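Local coordinates for CaaX farnesyltransferase beta subunit Ram1 (Aspergillus fumigatus, PDB 4L9P), which serves as the beta subunit of a zinc-dependent heterodimer that probably transfers farnesyl from farnesyl diphosphate to C-terminal CaaX cysteines, and in which it is probably responsible for peptide binding, at residues E92-T97 with A351-F356; L130-D135 with K427-Y432; G253-M258 with A315-A320. All coordinates share one frame; numbering follows the deposited sequence.

Contact 1: residues E92-T97 with A351-F356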
loop_
_atom_site.group_PDB
_atom_site.type_symbol
_atom_site.label_atom_id
_atom_site.label_comp_id
_atom_site.label_asym_id
_atom_site.label_seq_id
_atom_site.Cartn_x
_atom_site.Cartn_y
_atom_site.Cartn_z
ATOM N N GLU B 92 16.754 -17.100 -4.187
ATOM C CA GLU B 92 17.298 -16.892 -5.538
ATOM C C GLU B 92 16.988 -15.487 -6.004
ATOM O O GLU B 92 17.872 -14.782 -6.527
ATOM C CB GLU B 92 16.672 -17.879 -6.511
ATOM C CG GLU B 92 17.094 -19.292 -6.328
ATOM C CD GLU B 92 16.289 -20.185 -7.294
ATOM O OE1 GLU B 92 16.386 -19.950 -8.529
ATOM O OE2 GLU B 92 15.514 -21.063 -6.839
ATOM N N LEU B 93 15.743 -15.038 -5.810
ATOM C CA LEU B 93 15.380 -13.699 -6.263
ATOM C C LEU B 93 16.044 -12.617 -5.426
ATOM O O LEU B 93 16.495 -11.589 -5.963
ATOM C CB LEU B 93 13.874 -13.522 -6.189
ATOM C CG LEU B 93 13.094 -14.329 -7.195
ATOM C CD1 LEU B 93 11.597 -14.331 -6.783
ATOM C CD2 LEU B 93 13.284 -13.777 -8.586
ATOM N N GLN B 94 16.200 -12.869 -4.133
ATOM C CA GLN B 94 16.878 -11.890 -3.262
ATOM C C GLN B 94 18.356 -11.753 -3.662
ATOM O O GLN B 94 18.841 -10.630 -3.786
ATOM C CB GLN B 94 16.682 -12.324 -1.809
ATOM C CG GLN B 94 17.394 -11.436 -0.777
ATOM C CD GLN B 94 16.963 -9.980 -0.837
ATOM O OE1 GLN B 94 15.821 -9.646 -1.165
ATOM N NE2 GLN B 94 17.924 -9.091 -0.587
ATOM N N SER B 95 19.016 -12.867 -3.883
ATOM C CA SER B 95 20.415 -12.855 -4.289
ATOM C C SER B 95 20.610 -12.194 -5.626
ATOM O O SER B 95 21.543 -11.396 -5.803
ATOM C CB SER B 95 20.916 -14.291 -4.334
ATOM O OG SER B 95 21.164 -14.691 -3.008
ATOM N N GLU B 96 19.731 -12.468 -6.579
ATOM C CA GLU B 96 19.816 -11.798 -7.873
ATOM C C GLU B 96 19.660 -10.291 -7.735
ATOM O O GLU B 96 20.339 -9.534 -8.400
ATOM C CB GLU B 96 18.750 -12.325 -8.813
ATOM C CG GLU B 96 19.000 -13.769 -9.264
ATOM C CD GLU B 96 17.874 -14.322 -10.131
ATOM O OE1 GLU B 96 16.930 -13.576 -10.456
ATOM O OE2 GLU B 96 17.964 -15.535 -10.490
ATOM N N THR B 97 18.763 -9.862 -6.858
ATOM C CA THR B 97 18.526 -8.447 -6.699
ATOM C C THR B 97 19.749 -7.793 -6.061
ATOM O O THR B 97 20.192 -6.711 -6.492
ATOM C CB THR B 97 17.262 -8.237 -5.797
ATOM O OG1 THR B 97 16.132 -8.830 -6.446
ATOM C CG2 THR B 97 16.951 -6.724 -5.605
ATOM N N ALA B 351 19.763 -4.131 3.716
ATOM C CA ALA B 351 21.145 -3.766 3.281
ATOM C C ALA B 351 21.666 -4.988 2.573
ATOM O O ALA B 351 21.358 -6.093 2.991
ATOM C CB ALA B 351 22.031 -3.423 4.487
ATOM N N PRO B 352 22.439 -4.826 1.479
ATOM C CA PRO B 352 23.040 -3.550 1.071
ATOM C C PRO B 352 22.145 -2.668 0.202
ATOM O O PRO B 352 22.509 -1.521 -0.067
ATOM C CB PRO B 352 24.295 -4.009 0.224
ATOM C CG PRO B 352 23.786 -5.336 -0.356
ATOM C CD PRO B 352 23.023 -5.990 0.790
ATOM N N GLU B 353 20.986 -3.159 -0.297
ATOM C CA GLU B 353 20.234 -2.340 -1.250
ATOM C C GLU B 353 19.882 -0.962 -0.716
ATOM O O GLU B 353 19.955 0.014 -1.476
ATOM C CB GLU B 353 18.877 -3.041 -1.600
ATOM C CG GLU B 353 19.017 -4.439 -2.187
ATOM C CD GLU B 353 18.856 -5.525 -1.131
ATOM O OE1 GLU B 353 19.665 -5.598 -0.182
ATOM O OE2 GLU B 353 17.909 -6.330 -1.267
ATOM N N GLY B 354 19.462 -0.870 0.551
ATOM C CA GLY B 354 19.107 0.387 1.197
ATOM C C GLY B 354 17.645 0.758 1.049
ATOM O O GLY B 354 17.200 1.603 1.824
ATOM N N GLY B 355 16.937 0.223 0.045
ATOM C CA GLY B 355 15.521 0.533 -0.107
ATOM C C GLY B 355 14.597 -0.326 0.735
ATOM O O GLY B 355 15.030 -1.088 1.620
ATOM N N PHE B 356 13.307 -0.113 0.479
ATOM C CA PHE B 356 12.283 -0.823 1.257
ATOM C C PHE B 356 11.600 -1.844 0.397
ATOM O O PHE B 356 11.262 -1.630 -0.777
ATOM C CB PHE B 356 11.165 0.143 1.725
ATOM C CG PHE B 356 11.659 1.318 2.539
ATOM C CD1 PHE B 356 12.347 1.134 3.734
ATOM C CD2 PHE B 356 11.341 2.588 2.132
ATOM C CE1 PHE B 356 12.748 2.239 4.504
ATOM C CE2 PHE B 356 11.680 3.699 2.934
ATOM C CZ PHE B 356 12.394 3.535 4.101
HETATM O O HOH W 1 15.451 -7.051 -2.358
#

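Contact 2: residues L130-D135 with K427-Y432. With EDO (1,2-ethanediol), chain M.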
loop_
_atom_site.group_PDB
_atom_site.type_symbol
_atom_site.label_atom_id
_atom_site.label_comp_id
_atom_site.label_asym_id
_atom_site.label_seq_id
_atom_site.Cartn_x
_atom_site.Cartn_y
_atom_site.Cartn_z
ATOM N N LEU B 130 12.884 15.422 -15.752
ATOM C CA LEU B 130 11.895 16.394 -16.218
ATOM C C LEU B 130 11.440 16.012 -17.636
ATOM O O LEU B 130 10.258 16.017 -17.921
ATOM C CB LEU B 130 12.496 17.832 -16.299
ATOM C CG LEU B 130 12.682 18.452 -14.911
ATOM C CD1 LEU B 130 13.517 19.735 -15.049
ATOM C CD2 LEU B 130 11.375 18.821 -14.253
ATOM N N GLU B 131 12.383 15.734 -18.536
ATOM C CA GLU B 131 11.966 15.408 -19.890
ATOM C C GLU B 131 11.105 14.140 -19.946
ATOM O O GLU B 131 10.109 14.085 -20.704
ATOM C CB GLU B 131 13.178 15.299 -20.810
ATOM C CG GLU B 131 13.933 16.623 -20.921
ATOM C CD GLU B 131 15.161 16.536 -21.799
ATOM O OE1 GLU B 131 15.361 15.455 -22.405
ATOM O OE2 GLU B 131 15.923 17.548 -21.908
ATOM N N TYR B 132 11.456 13.161 -19.134
ATOM C CA TYR B 132 10.687 11.926 -19.081
ATOM C C TYR B 132 9.253 12.235 -18.631
ATOM O O TYR B 132 8.290 11.702 -19.201
ATOM C CB TYR B 132 11.370 10.958 -18.120
ATOM C CG TYR B 132 10.682 9.634 -18.046
ATOM C CD1 TYR B 132 10.981 8.626 -18.973
ATOM C CD2 TYR B 132 9.712 9.381 -17.061
ATOM C CE1 TYR B 132 10.344 7.399 -18.941
ATOM C CE2 TYR B 132 9.048 8.134 -17.023
ATOM C CZ TYR B 132 9.391 7.149 -17.964
ATOM O OH TYR B 132 8.749 5.940 -17.932
ATOM N N LEU B 133 9.088 13.049 -17.581
ATOM C CA LEU B 133 7.762 13.298 -17.024
ATOM C C LEU B 133 6.921 14.161 -17.960
ATOM O O LEU B 133 5.719 13.918 -18.119
ATOM C CB LEU B 133 7.925 13.992 -15.673
ATOM C CG LEU B 133 8.402 13.060 -14.528
ATOM C CD1 LEU B 133 9.030 13.933 -13.356
ATOM C CD2 LEU B 133 7.250 12.197 -14.052
ATOM N N TYR B 134 7.534 15.182 -18.598
ATOM C CA TYR B 134 6.788 15.920 -19.608
ATOM C C TYR B 134 6.349 14.999 -20.745
ATOM O O TYR B 134 5.198 15.049 -21.219
ATOM C CB TYR B 134 7.609 17.105 -20.168
ATOM C CG TYR B 134 7.629 18.311 -19.241
ATOM C CD1 TYR B 134 6.446 19.007 -18.948
ATOM C CD2 TYR B 134 8.814 18.776 -18.668
ATOM C CE1 TYR B 134 6.454 20.124 -18.137
ATOM C CE2 TYR B 134 8.823 19.906 -17.809
ATOM C CZ TYR B 134 7.645 20.544 -17.539
ATOM O OH TYR B 134 7.583 21.663 -16.701
ATOM N N ASP B 135 7.239 14.142 -21.212
ATOM C CA ASP B 135 6.845 13.236 -22.310
ATOM C C ASP B 135 5.709 12.315 -21.873
ATOM O O ASP B 135 4.886 11.917 -22.695
ATOM C CB ASP B 135 8.007 12.347 -22.779
ATOM C CG ASP B 135 9.069 13.110 -23.534
ATOM O OD1 ASP B 135 8.822 14.274 -23.902
ATOM O OD2 ASP B 135 10.147 12.527 -23.807
ATOM N N LYS B 427 14.576 -3.251 -14.393
ATOM C CA LYS B 427 13.218 -2.889 -14.783
ATOM C C LYS B 427 13.226 -1.607 -15.602
ATOM O O LYS B 427 13.981 -0.663 -15.274
ATOM C CB LYS B 427 12.350 -2.611 -13.521
ATOM C CG LYS B 427 12.269 -3.774 -12.541
ATOM C CD LYS B 427 11.591 -4.958 -13.142
ATOM C CE LYS B 427 11.329 -5.972 -12.063
ATOM N NZ LYS B 427 10.542 -7.147 -12.594
ATOM N N HIS B 428 12.342 -1.487 -16.596
ATOM C CA HIS B 428 12.213 -0.202 -17.280
ATOM C C HIS B 428 11.560 0.821 -16.343
ATOM O O HIS B 428 10.765 0.458 -15.463
ATOM C CB HIS B 428 11.274 -0.381 -18.493
ATOM C CG HIS B 428 11.789 -1.349 -19.520
ATOM N ND1 HIS B 428 11.031 -1.756 -20.594
ATOM C CD2 HIS B 428 12.951 -2.041 -19.603
ATOM C CE1 HIS B 428 11.730 -2.594 -21.339
ATOM N NE2 HIS B 428 12.902 -2.783 -20.765
ATOM N N PRO B 429 11.825 2.122 -16.561
ATOM C CA PRO B 429 11.106 3.114 -15.753
ATOM C C PRO B 429 9.659 3.231 -16.161
ATOM O O PRO B 429 9.236 2.806 -17.252
ATOM C CB PRO B 429 11.788 4.433 -16.121
ATOM C CG PRO B 429 12.269 4.199 -17.580
ATOM C CD PRO B 429 12.690 2.728 -17.586
ATOM N N ASP B 430 8.903 3.848 -15.262
ATOM C CA ASP B 430 7.559 4.283 -15.629
ATOM C C ASP B 430 7.242 5.496 -14.762
ATOM O O ASP B 430 7.970 5.813 -13.805
ATOM C CB ASP B 430 6.539 3.129 -15.476
ATOM C CG ASP B 430 6.497 2.582 -14.057
ATOM O OD1 ASP B 430 6.244 3.301 -13.138
ATOM O OD2 ASP B 430 6.668 1.393 -13.877
ATOM N N SER B 431 6.139 6.189 -15.062
ATOM C CA SER B 431 5.936 7.445 -14.353
ATOM C C SER B 431 5.442 7.232 -12.908
ATOM O O SER B 431 5.633 8.088 -12.051
ATOM C CB SER B 431 5.016 8.376 -15.144
ATOM O OG SER B 431 3.725 7.831 -15.262
ATOM N N TYR B 432 4.842 6.056 -12.644
ATOM C CA TYR B 432 4.453 5.675 -11.258
ATOM C C TYR B 432 5.719 5.538 -10.409
ATOM O O TYR B 432 5.806 6.136 -9.292
ATOM C CB TYR B 432 3.649 4.356 -11.290
ATOM C CG TYR B 432 3.533 3.624 -9.999
ATOM C CD1 TYR B 432 2.492 3.913 -9.083
ATOM C CD2 TYR B 432 4.474 2.654 -9.654
ATOM C CE1 TYR B 432 2.416 3.234 -7.869
ATOM C CE2 TYR B 432 4.390 1.961 -8.453
ATOM C CZ TYR B 432 3.367 2.251 -7.556
ATOM O OH TYR B 432 3.360 1.575 -6.348
HETATM C C1 EDO M . 2.805 5.478 -17.674
HETATM O O1 EDO M . 2.561 5.472 -16.272
HETATM C C2 EDO M . 4.069 4.845 -18.157
HETATM O O2 EDO M . 5.152 5.573 -17.597
#

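Contact 3: residues G253-M258 with A315-A320. With FII ([(3,7,11-trimethyl-dodeca-2,6,10-trienyloxycarbamoyl)-methyl]-phosphonic acid), chain Q.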
loop_
_atom_site.group_PDB
_atom_site.type_symbol
_atom_site.label_atom_id
_atom_site.label_comp_id
_atom_site.label_asym_id
_atom_site.label_seq_id
_atom_site.Cartn_x
_atom_site.Cartn_y
_atom_site.Cartn_z
ATOM N N GLY B 253 -9.619 2.071 -0.671
ATOM C CA GLY B 253 -10.922 2.706 -0.726
ATOM C C GLY B 253 -11.069 3.700 0.386
ATOM O O GLY B 253 -11.459 4.849 0.129
ATOM N N ALA B 254 -10.720 3.289 1.619
ATOM C CA ALA B 254 -10.856 4.178 2.740
ATOM C C ALA B 254 -9.953 5.422 2.586
ATOM O O ALA B 254 -10.389 6.551 2.795
ATOM C CB ALA B 254 -10.510 3.462 4.024
ATOM N N TYR B 255 -8.650 5.202 2.316
ATOM C CA TYR B 255 -7.725 6.326 2.233
ATOM C C TYR B 255 -8.088 7.263 1.077
ATOM O O TYR B 255 -8.156 8.513 1.248
ATOM C CB TYR B 255 -6.306 5.766 2.014
ATOM C CG TYR B 255 -5.315 6.807 1.601
ATOM C CD1 TYR B 255 -4.856 7.789 2.493
ATOM C CD2 TYR B 255 -4.835 6.808 0.297
ATOM C CE1 TYR B 255 -3.973 8.773 2.056
ATOM C CE2 TYR B 255 -3.954 7.761 -0.144
ATOM C CZ TYR B 255 -3.525 8.761 0.734
ATOM O OH TYR B 255 -2.664 9.738 0.255
ATOM N N CYS B 256 -8.346 6.722 -0.126
ATOM C CA CYS B 256 -8.659 7.611 -1.244
ATOM C C CYS B 256 -9.979 8.363 -1.032
ATOM O O CYS B 256 -10.041 9.565 -1.335
ATOM C CB CYS B 256 -8.760 6.821 -2.543
ATOM S SG CYS B 256 -7.171 6.119 -3.125
ATOM N N ALA B 257 -11.005 7.675 -0.500
ATOM C CA ALA B 257 -12.265 8.359 -0.256
ATOM C C ALA B 257 -12.075 9.481 0.754
ATOM O O ALA B 257 -12.637 10.589 0.592
ATOM C CB ALA B 257 -13.314 7.361 0.264
ATOM N N MET B 258 -11.337 9.204 1.830
ATOM C CA MET B 258 -11.207 10.234 2.868
ATOM C C MET B 258 -10.311 11.393 2.481
ATOM O O MET B 258 -10.556 12.518 2.932
ATOM C CB MET B 258 -10.775 9.617 4.184
ATOM C CG MET B 258 -11.886 8.729 4.773
ATOM S SD MET B 258 -13.589 9.518 4.908
ATOM C CE MET B 258 -13.234 11.009 5.791
ATOM N N ALA B 315 -0.272 -0.311 4.662
ATOM C CA ALA B 315 0.079 0.410 5.918
ATOM C C ALA B 315 0.042 1.911 5.694
ATOM O O ALA B 315 -0.485 2.659 6.554
ATOM C CB ALA B 315 1.445 -0.027 6.401
ATOM N N PHE B 316 0.597 2.368 4.554
ATOM C CA PHE B 316 0.513 3.793 4.286
ATOM C C PHE B 316 -0.955 4.247 4.249
ATOM O O PHE B 316 -1.356 5.271 4.874
ATOM C CB PHE B 316 1.189 4.208 2.973
ATOM C CG PHE B 316 0.974 5.676 2.665
ATOM C CD1 PHE B 316 1.713 6.649 3.360
ATOM C CD2 PHE B 316 -0.050 6.069 1.795
ATOM C CE1 PHE B 316 1.459 8.000 3.179
ATOM C CE2 PHE B 316 -0.297 7.451 1.569
ATOM C CZ PHE B 316 0.449 8.421 2.288
ATOM N N CYS B 317 -1.762 3.554 3.444
ATOM C CA CYS B 317 -3.169 3.996 3.339
ATOM C C CYS B 317 -3.860 4.064 4.707
ATOM O O CYS B 317 -4.602 5.009 4.996
ATOM C CB CYS B 317 -3.941 2.980 2.463
ATOM S SG CYS B 317 -3.502 3.059 0.695
ATOM N N ALA B 318 -3.669 3.032 5.526
ATOM C CA ALA B 318 -4.323 2.982 6.834
ATOM C C ALA B 318 -3.802 4.058 7.790
ATOM O O ALA B 318 -4.601 4.695 8.469
ATOM C CB ALA B 318 -4.169 1.584 7.482
ATOM N N LEU B 319 -2.476 4.220 7.861
ATOM C CA LEU B 319 -1.923 5.191 8.821
ATOM C C LEU B 319 -2.253 6.610 8.364
ATOM O O LEU B 319 -2.603 7.457 9.202
ATOM C CB LEU B 319 -0.409 5.037 8.907
ATOM C CG LEU B 319 0.025 3.730 9.610
ATOM C CD1 LEU B 319 1.524 3.474 9.388
ATOM C CD2 LEU B 319 -0.356 3.786 11.124
ATOM N N ALA B 320 -2.173 6.887 7.054
ATOM C CA ALA B 320 -2.512 8.217 6.574
ATOM C C ALA B 320 -4.005 8.467 6.828
ATOM O O ALA B 320 -4.398 9.560 7.245
ATOM C CB ALA B 320 -2.194 8.352 5.047
HETATM C C1 FII Q . -3.559 5.057 -2.861
HETATM C C2 FII Q . -3.301 3.706 -3.474
HETATM C C6 FII Q . -4.169 3.347 -4.605
HETATM C C10 FII Q . -2.525 2.729 -2.690
HETATM C C11 FII Q . -2.262 1.292 -3.141
HETATM C C12 FII Q . -0.827 1.253 -3.743
HETATM C C15 FII Q . -0.152 -0.111 -3.853
HETATM C C18 FII Q . 1.252 -0.205 -4.438
HETATM C C22 FII Q . -1.071 -1.290 -3.801
HETATM C C23 FII Q . -0.378 -2.616 -3.532
HETATM C C24 FII Q . -1.285 -3.768 -3.746
HETATM C C27 FII Q . -0.503 -5.030 -3.920
HETATM C C30 FII Q . -0.210 -5.785 -2.635
HETATM C C34 FII Q . -0.697 -5.705 -5.225
HETATM C C35 FII Q . -0.224 -7.119 -5.490
HETATM O O36 FII Q . 0.815 -7.134 -6.452
HETATM N N42 FII Q . 1.906 -6.358 -6.164
HETATM C C43 FII Q . 2.979 -7.110 -5.662
HETATM O O44 FII Q . 2.954 -8.330 -5.443
HETATM C C45 FII Q . 4.225 -6.270 -5.420
HETATM P P46 FII Q . 5.263 -6.851 -3.980
HETATM O O49 FII Q . 4.317 -7.078 -2.862
HETATM O O50 FII Q . 6.043 -8.049 -4.426
HETATM O O51 FII Q . 6.178 -5.632 -3.743
#

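Contact 1: residues E92-T97 with A351-F356
Gln94 and Glu353 join amide to carboxylate where helix 89-105 lies against a loop of the alpha-alpha toroid, the barrel of paired helices that builds the beta subunit of protein prenyltransferases. Gln94 NE2 donates to Glu353 OE2 over 2.8 Å, with an N-H...O angle of 158°. The acceptor lies close to the amide plane, as a good use of an amide N-H requires, and the hydrogen arrives on the syn side of OE2, somewhat out of the carboxylate plane. The two flat groups are turned 49° against each other, and one direct bond joins them, with water making the second link.

Both chains bend to make it. Gln94 leaves its helix with CG anti to the backbone N (chi1 177°), and a kink at chi2 brings the amide toward the loop. Glu353 carries CG beside its own N, and its bend at chi2 presents OE2 to the helix. Glutamine suits this place because its amide offers a donor and an acceptor together: while NE2 holds the carboxylate directly, Gln94 OE1 accepts from a water 2.9 Å away, and that water's other hydrogen goes to Glu353 OE2 at 2.8 Å. One carboxylate oxygen thus receives two hydrogens, which probably helps to keep this buried group ionised.

The Glu353 side chain also packs on Val98 and Cys101 of helix 89-105 and on Tyr409 of helix 403-413. Thr97 adds a loose van der Waals approach, its methyl CG2 4.5 Å from Glu353 OE2. A beta-branched threonine can turn its methyl to the loop and its hydroxyl back to the helix: Thr97 OG1 donates to Leu93 O at 2.8 Å, reaching that carbonyl from the face opposite to the one used by Thr97 N.

Contact 2: residues L130-D135 with K427-Y432
Pro429 is the first residue of 427-432 to meet Tyr132, whose ring extends from helix 126-135 with CG anti to the backbone N (chi1 -177°). Pro429 CG lies 4.0 Å from Tyr132 CE1, and the pyrrolidine crosses the phenol obliquely, a compact apolar partner with little freedom to move.

Asp430 follows with its CB turned from the tyrosine, and it is backbone that touches: Tyr132 OH comes within 3.1 Å of Asp430 CA. The aspartate is the N-cap of helix 431-444, where a short side chain with an acceptor can reach back to the first-turn N-H groups. With chi1 at 58°, CG sits between N and C, and OD1 accepts from the backbone N of His433, a zinc ligand, tying the cap to the metal site.

Ser431 brings its N to the edge of the Tyr132 ring, near the ring plane. Ser431 N also donates to O2, and Ser431 OG pairs with O1, of an ethanediol probably from the crystallisation liquor; a first-turn serine offers such a molecule both N-H and hydroxyl.

Tyr132 and Leu133 also pack on Thr434, while Leu133 reaches Leu162; helix 126-135 therefore rests against both helix 431-444 and helix 151-164.

Contact 3: residues G253-M258 with A315-A320
Tyr255 reaches from helix 251-263 to helix 312-323 and packs on Phe316, Cys317 and Ala320, joining two helices of the alpha-alpha toroid beside the isoprenoid pocket. The axes of the short segments approach to 8.5 Å and cross at 48°; Tyr255 and Cys317 have the nearest CA atoms across the contact.

The aromatic interaction is a T-shaped pair. Phe316 turns its edge toward the face of Tyr255, with ring centroids 5.3 Å apart and planes at 73°. With CG anti to the backbone N (chi1 167°), the tyrosine ring is sent over helix 312-323, and the end of the Phe316 ring swings toward it, CE2 leading at 3.6 Å from Tyr255 CZ. Another edge-to-face contact, with His370, helps to fix the Phe316 ring.

Apolar packing adds two further contacts. Ala320 CB lies 3.5 Å from Tyr255 CE1 and also over one face of Phe316, near its rim; a bare methyl can touch both rings without holding the helices apart. At the root of the tyrosine, the close backbone approach brings Tyr255 CB to 3.7 Å from Cys317 CB.

Cys317 SG stands oblique to the Tyr255 ring, 4.8 Å from its centroid, and touches C10 of the bound farnesyl diphosphate analogue at 3.5 Å; a thiol is small enough to lie beside both. Cys256 SG and the edge of the Tyr255 ring meet C1, a methyl at the far end of the isoprenoid, so soft sulfur and aromatic carbon together line an apolar wall.

The polar end of Tyr255 is satisfied beyond the two helices, where the buried hydroxyl bonds to Ile497 O and to the hydroxyl of Tyr204. These bonds anchor the ring, and Tyr255 OH lies in the plane of the Phe316 ring, at its edge, 3.5 Å from Phe316 CE2.

In the fold
Contacts 1 and 3 are buried, whereas contact 2 lies at the surface. Only contact 3 joins two helices through segments that are helical throughout; contact 1 sets a helix against a loop, and contact 2 sets one against the start of another. Helices 89-105 and 126-135, used by contacts 1 and 2, follow each other in the chain. Chemistry changes with place: contact 1 is polar and water-bridged, contact 2 mixes ring packing with a helix cap near zinc, and contact 3 is aromatic and apolar, with cysteine sulfurs beside the isoprenoid. Their centres lie 23 to 28 Å apart, and none touches another.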